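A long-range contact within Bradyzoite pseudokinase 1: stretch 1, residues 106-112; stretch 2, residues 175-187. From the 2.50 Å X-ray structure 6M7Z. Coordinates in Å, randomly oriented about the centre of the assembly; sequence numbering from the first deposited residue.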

ATOM      1  N   SER A 106      10.061   5.055  -3.406  1.00 78.88           N
ATOM      2  CA  SER A 106       9.970   3.867  -4.236  1.00 63.60           C
ATOM      3  C   SER A 106       8.731   4.048  -5.096  1.00 63.50           C
ATOM      4  O   SER A 106       7.650   4.261  -4.559  1.00 55.25           O
ATOM      5  N   PRO A 107       8.830   3.962  -6.444  1.00 70.50           N
ATOM      6  CA  PRO A 107       7.711   4.339  -7.310  1.00 63.02           C
ATOM      7  C   PRO A 107       6.417   3.521  -7.140  1.00 53.22           C
ATOM      8  O   PRO A 107       5.340   4.038  -7.412  1.00 54.22           O
ATOM      9  N   LEU A 108       6.527   2.256  -6.716  1.00 44.81           N
ATOM     10  CA  LEU A 108       5.372   1.352  -6.647  1.00 39.72           C
ATOM     11  C   LEU A 108       4.930   1.085  -5.197  1.00 35.85           C
ATOM     12  O   LEU A 108       4.166   0.155  -4.976  1.00 33.53           O
ATOM     13  N   LEU A 109       5.413   1.870  -4.223  1.00 37.41           N
ATOM     14  CA  LEU A 109       4.975   1.757  -2.831  1.00 36.72           C
ATOM     15  C   LEU A 109       4.217   3.037  -2.438  1.00 36.41           C
ATOM     16  O   LEU A 109       4.598   4.135  -2.865  1.00 36.14           O
ATOM     17  N   LEU A 110       3.148   2.881  -1.633  1.00 34.19           N
ATOM     18  CA  LEU A 110       2.334   4.001  -1.176  1.00 33.65           C
ATOM     19  C   LEU A 110       3.245   5.011  -0.472  1.00 34.52           C
ATOM     20  O   LEU A 110       3.877   4.682   0.525  1.00 35.82           O
ATOM     21  N   PRO A 111       3.383   6.248  -0.980  1.00 34.46           N
ATOM     22  CA  PRO A 111       4.227   7.248  -0.338  1.00 36.46           C
ATOM     23  C   PRO A 111       3.603   7.883   0.915  1.00 36.19           C
ATOM     24  O   PRO A 111       2.386   8.019   0.996  1.00 36.78           O
ATOM     25  N   SER A 112       4.466   8.240   1.871  1.00 35.44           N
ATOM     26  CA  SER A 112       4.113   9.045   3.041  1.00 34.99           C
ATOM     27  C   SER A 112       4.373  10.528   2.741  1.00 38.03           C
ATOM     28  O   SER A 112       5.389  10.843   2.161  1.00 38.76           O
ATOM     29  N   PHE A 175      -3.432  -2.833  -2.659  1.00 28.21           N
ATOM     30  CA  PHE A 175      -3.071  -2.011  -3.783  1.00 29.07           C
ATOM     31  C   PHE A 175      -4.085  -0.875  -3.910  1.00 30.52           C
ATOM     32  O   PHE A 175      -5.290  -1.080  -3.732  1.00 31.73           O
ATOM     33  N   SER A 176      -3.584   0.325  -4.220  1.00 32.53           N
ATOM     34  CA  SER A 176      -4.450   1.479  -4.429  1.00 34.60           C
ATOM     35  C   SER A 176      -3.979   2.285  -5.649  1.00 38.07           C
ATOM     36  O   SER A 176      -2.858   2.146  -6.120  1.00 36.90           O
ATOM     37  N   VAL A 177      -4.888   3.100  -6.174  1.00 38.27           N
ATOM     38  CA  VAL A 177      -4.652   3.857  -7.373  1.00 39.63           C
ATOM     39  C   VAL A 177      -4.491   5.318  -6.963  1.00 41.15           C
ATOM     40  O   VAL A 177      -5.412   5.896  -6.401  1.00 39.21           O
ATOM     41  N   LEU A 178      -3.312   5.897  -7.227  1.00 44.04           N
ATOM     42  CA  LEU A 178      -3.060   7.292  -6.877  1.00 46.95           C
ATOM     43  C   LEU A 178      -3.783   8.183  -7.885  1.00 49.01           C
ATOM     44  O   LEU A 178      -4.203   7.729  -8.958  1.00 47.57           O
ATOM     45  N   PRO A 179      -4.005   9.483  -7.564  1.00 49.05           N
ATOM     46  CA  PRO A 179      -4.642  10.401  -8.508  1.00 52.05           C
ATOM     47  C   PRO A 179      -3.988  10.419  -9.902  1.00 53.54           C
ATOM     48  O   PRO A 179      -4.711  10.490 -10.889  1.00 55.94           O
ATOM     49  N   ASP A 180      -2.661  10.280  -9.998  1.00 50.42           N
ATOM     50  CA  ASP A 180      -2.028  10.308 -11.322  1.00 55.52           C
ATOM     51  C   ASP A 180      -2.194   8.962 -12.060  1.00 60.80           C
ATOM     52  O   ASP A 180      -1.737   8.829 -13.202  1.00 71.42           O
ATOM     53  N   GLY A 181      -2.820   7.961 -11.420  1.00 62.34           N
ATOM     54  CA  GLY A 181      -3.122   6.654 -12.049  1.00 50.32           C
ATOM     55  C   GLY A 181      -2.082   5.574 -11.764  1.00 44.38           C
ATOM     56  O   GLY A 181      -2.260   4.423 -12.211  1.00 45.08           O
ATOM     57  N   THR A 182      -0.997   5.912 -11.047  1.00 40.93           N
ATOM     58  CA  THR A 182      -0.019   4.926 -10.583  1.00 39.69           C
ATOM     59  C   THR A 182      -0.711   3.968  -9.607  1.00 39.66           C
ATOM     60  O   THR A 182      -1.474   4.416  -8.752  1.00 39.75           O
ATOM     61  N   VAL A 183      -0.448   2.664  -9.750  1.00 38.23           N
ATOM     62  CA  VAL A 183      -0.937   1.658  -8.818  1.00 36.83           C
ATOM     63  C   VAL A 183       0.218   1.278  -7.894  1.00 34.89           C
ATOM     64  O   VAL A 183       1.257   0.861  -8.362  1.00 33.67           O
ATOM     65  N   VAL A 184      -0.015   1.403  -6.580  1.00 34.68           N
ATOM     66  CA  VAL A 184       1.025   1.261  -5.556  1.00 34.01           C
ATOM     67  C   VAL A 184       0.590   0.241  -4.499  1.00 31.80           C
ATOM     68  O   VAL A 184      -0.590   0.041  -4.273  1.00 28.89           O
ATOM     69  N   LEU A 185       1.598  -0.375  -3.864  1.00 31.09           N
ATOM     70  CA  LEU A 185       1.408  -1.317  -2.786  1.00 28.90           C
ATOM     71  C   LEU A 185       1.501  -0.575  -1.456  1.00 28.04           C
ATOM     72  O   LEU A 185       2.507   0.067  -1.164  1.00 27.68           O
ATOM     73  N   GLY A 186       0.440  -0.709  -0.654  1.00 27.43           N
ATOM     74  CA  GLY A 186       0.341  -0.135   0.696  1.00 27.26           C
ATOM     75  C   GLY A 186       0.123  -1.235   1.736  1.00 26.75           C
ATOM     76  O   GLY A 186       0.536  -2.409   1.539  1.00 25.02           O
ATOM     77  N   GLY A 187      -0.508  -0.846   2.850  1.00 26.61           N
ATOM     78  CA  GLY A 187      -0.704  -1.721   3.978  1.00 26.77           C
ATOM     79  C   GLY A 187       0.612  -2.211   4.563  1.00 26.92           C
ATOM     80  O   GLY A 187       0.717  -3.361   4.982  1.00 26.23           O
TER

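The polar link between the two stretches is entirely backbone. Leu185 N donates to Leu108 O at 2.8 Å with an N-H...O angle of 170°, and Leu110 N donates to Leu185 O at 2.9 Å and 167°. Both near-linear bonds use Leu185 and flank Leu109, the pattern of a single beta bridge between Leu109 and Leu185, whose CA atoms lie 4.7 Å apart. Two CA-H...O contacts reinforce it: Val184 CA to Leu108 O and Leu109 CA to Leu185 O, each 3.4 Å.

No side chain hydrogen-bonds across the contact. Asp180 and Thr182 pair with each other within stretch 2: Asp180 OD1 accepts from Thr182 OG1 at 2.7 Å and from Thr182 N at 3.1 Å, linking Asp180, inside the Leu178 to Gly181 turn, to the residue just after it. Thr182 (chi1 m) still points toward stretch 1, its CG2 3.8 Å from Pro107 O.

Apolar packing centres on Leu110, which has the largest covered area of any residue here. Its CB leaves sideways, and the t, p rotamer of Leu110 places its CD1 4.0 Å from Val184 CG2, 4.2 Å from Leu178 CD2 and 4.1 Å from Ser176 OG. Val184 (m), Leu178 (m, t) and Ser176 (p) all point toward stretch 1. Val184 also sets CG2 3.7 Å from Leu110 CA and CG1 3.8 Å from Pro107 O, while Leu178 CD1 reaches Pro111 CD at 4.2 Å.

Gly186 lets Leu110 settle close: Leu110 CB lies 3.8 Å from Gly186 CA, and an ideal CB on Gly186 would fall a tight 3.1 Å from Leu110 CD2.

Leu109 (m, t) points away overall, though its CB still touches stretch 2, and its end comes nearer, with Leu109 CD2 4.0 Å from the CB of Leu185 (t, p), which points sideways. Leu108 (m, t), directed sideways, sets CD2 3.7 Å from Val183 O.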

ATOM      1  CB  SER A 106       9.877   2.613  -3.412  1.00 61.22           C
ATOM      2  OG  SER A 106      10.954   2.500  -2.500  1.00 73.83           O
ATOM      3  CB  PRO A 107       8.262   4.118  -8.726  1.00 63.52           C
ATOM      4  CG  PRO A 107       9.774   4.112  -8.562  1.00 65.73           C
ATOM      5  CD  PRO A 107      10.012   3.508  -7.201  1.00 62.70           C
ATOM      6  CB  LEU A 108       5.748   0.043  -7.357  1.00 39.05           C
ATOM      7  CG  LEU A 108       5.948   0.156  -8.872  1.00 43.34           C
ATOM      8  CD1 LEU A 108       6.107  -1.228  -9.492  1.00 44.76           C
ATOM      9  CD2 LEU A 108       4.781   0.890  -9.544  1.00 42.55           C
ATOM     10  CB  LEU A 109       6.184   1.536  -1.918  1.00 37.50           C
ATOM     11  CG  LEU A 109       7.053   0.311  -2.240  1.00 38.52           C
ATOM     12  CD1 LEU A 109       8.144   0.107  -1.195  1.00 39.46           C
ATOM     13  CD2 LEU A 109       6.238  -0.967  -2.366  1.00 37.56           C
ATOM     14  CB  LEU A 110       1.245   3.478  -0.245  1.00 32.15           C
ATOM     15  CG  LEU A 110       0.280   4.519   0.348  1.00 32.80           C
ATOM     16  CD1 LEU A 110      -0.573   5.135  -0.754  1.00 32.98           C
ATOM     17  CD2 LEU A 110      -0.621   3.879   1.412  1.00 32.39           C
ATOM     18  CB  PRO A 111       4.426   8.325  -1.421  1.00 36.45           C
ATOM     19  CG  PRO A 111       3.248   8.161  -2.378  1.00 36.53           C
ATOM     20  CD  PRO A 111       2.759   6.741  -2.211  1.00 35.07           C
ATOM     21  CB  SER A 112       4.909   8.608   4.244  1.00 32.91           C
ATOM     22  OG  SER A 112       4.726   9.533   5.311  1.00 30.82           O
ATOM     23  CB  PHE A 175      -3.003  -2.860  -5.056  1.00 28.77           C
ATOM     24  CG  PHE A 175      -1.926  -3.923  -5.028  1.00 28.22           C
ATOM     25  CD1 PHE A 175      -0.631  -3.644  -5.433  1.00 28.58           C
ATOM     26  CD2 PHE A 175      -2.204  -5.200  -4.572  1.00 27.92           C
ATOM     27  CE1 PHE A 175       0.351  -4.622  -5.396  1.00 28.78           C
ATOM     28  CE2 PHE A 175      -1.220  -6.174  -4.522  1.00 27.79           C
ATOM     29  CZ  PHE A 175       0.052  -5.889  -4.935  1.00 28.71           C
ATOM     30  CB  SER A 176      -4.546   2.314  -3.190  1.00 34.07           C
ATOM     31  OG  SER A 176      -3.327   2.977  -2.906  1.00 33.02           O
ATOM     32  CB  VAL A 177      -5.810   3.690  -8.376  1.00 40.77           C
ATOM     33  CG1 VAL A 177      -5.541   4.480  -9.653  1.00 42.33           C
ATOM     34  CG2 VAL A 177      -6.087   2.223  -8.690  1.00 37.87           C
ATOM     35  CB  LEU A 178      -1.552   7.556  -6.860  1.00 47.65           C
ATOM     36  CG  LEU A 178      -0.756   6.777  -5.803  1.00 46.11           C
ATOM     37  CD1 LEU A 178       0.715   7.165  -5.833  1.00 45.63           C
ATOM     38  CD2 LEU A 178      -1.338   6.994  -4.415  1.00 44.65           C
ATOM     39  CB  PRO A 179      -4.561  11.748  -7.803  1.00 51.27           C
ATOM     40  CG  PRO A 179      -4.587  11.372  -6.341  1.00 50.07           C
ATOM     41  CD  PRO A 179      -3.750  10.111  -6.260  1.00 48.69           C
ATOM     42  CB  ASP A 180      -0.569  10.774 -11.239  1.00 53.61           C
ATOM     43  CG  ASP A 180       0.378   9.801 -10.563  1.00 58.62           C
ATOM     44  OD1 ASP A 180      -0.090   8.690 -10.163  1.00 56.87           O
ATOM     45  OD2 ASP A 180       1.574  10.174 -10.432  1.00 54.84           O
ATOM     46  CB  THR A 182       1.165   5.587  -9.862  1.00 40.38           C
ATOM     47  OG1 THR A 182       1.640   6.687 -10.629  1.00 41.03           O
ATOM     48  CG2 THR A 182       2.321   4.640  -9.620  1.00 40.56           C
ATOM     49  CB  VAL A 183      -1.500   0.433  -9.556  1.00 37.51           C
ATOM     50  CG1 VAL A 183      -1.872  -0.685  -8.605  1.00 39.15           C
ATOM     51  CG2 VAL A 183      -2.677   0.812 -10.429  1.00 37.52           C
ATOM     52  CB  VAL A 184       1.378   2.611  -4.899  1.00 36.22           C
ATOM     53  CG1 VAL A 184       1.877   3.606  -5.951  1.00 37.94           C
ATOM     54  CG2 VAL A 184       0.213   3.184  -4.100  1.00 35.18           C
ATOM     55  CB  LEU A 185       2.482  -2.396  -2.868  1.00 28.60           C
ATOM     56  CG  LEU A 185       2.448  -3.460  -1.776  1.00 28.45           C
ATOM     57  CD1 LEU A 185       1.073  -4.127  -1.693  1.00 27.04           C
ATOM     58  CD2 LEU A 185       3.534  -4.494  -2.034  1.00 28.42           C
TER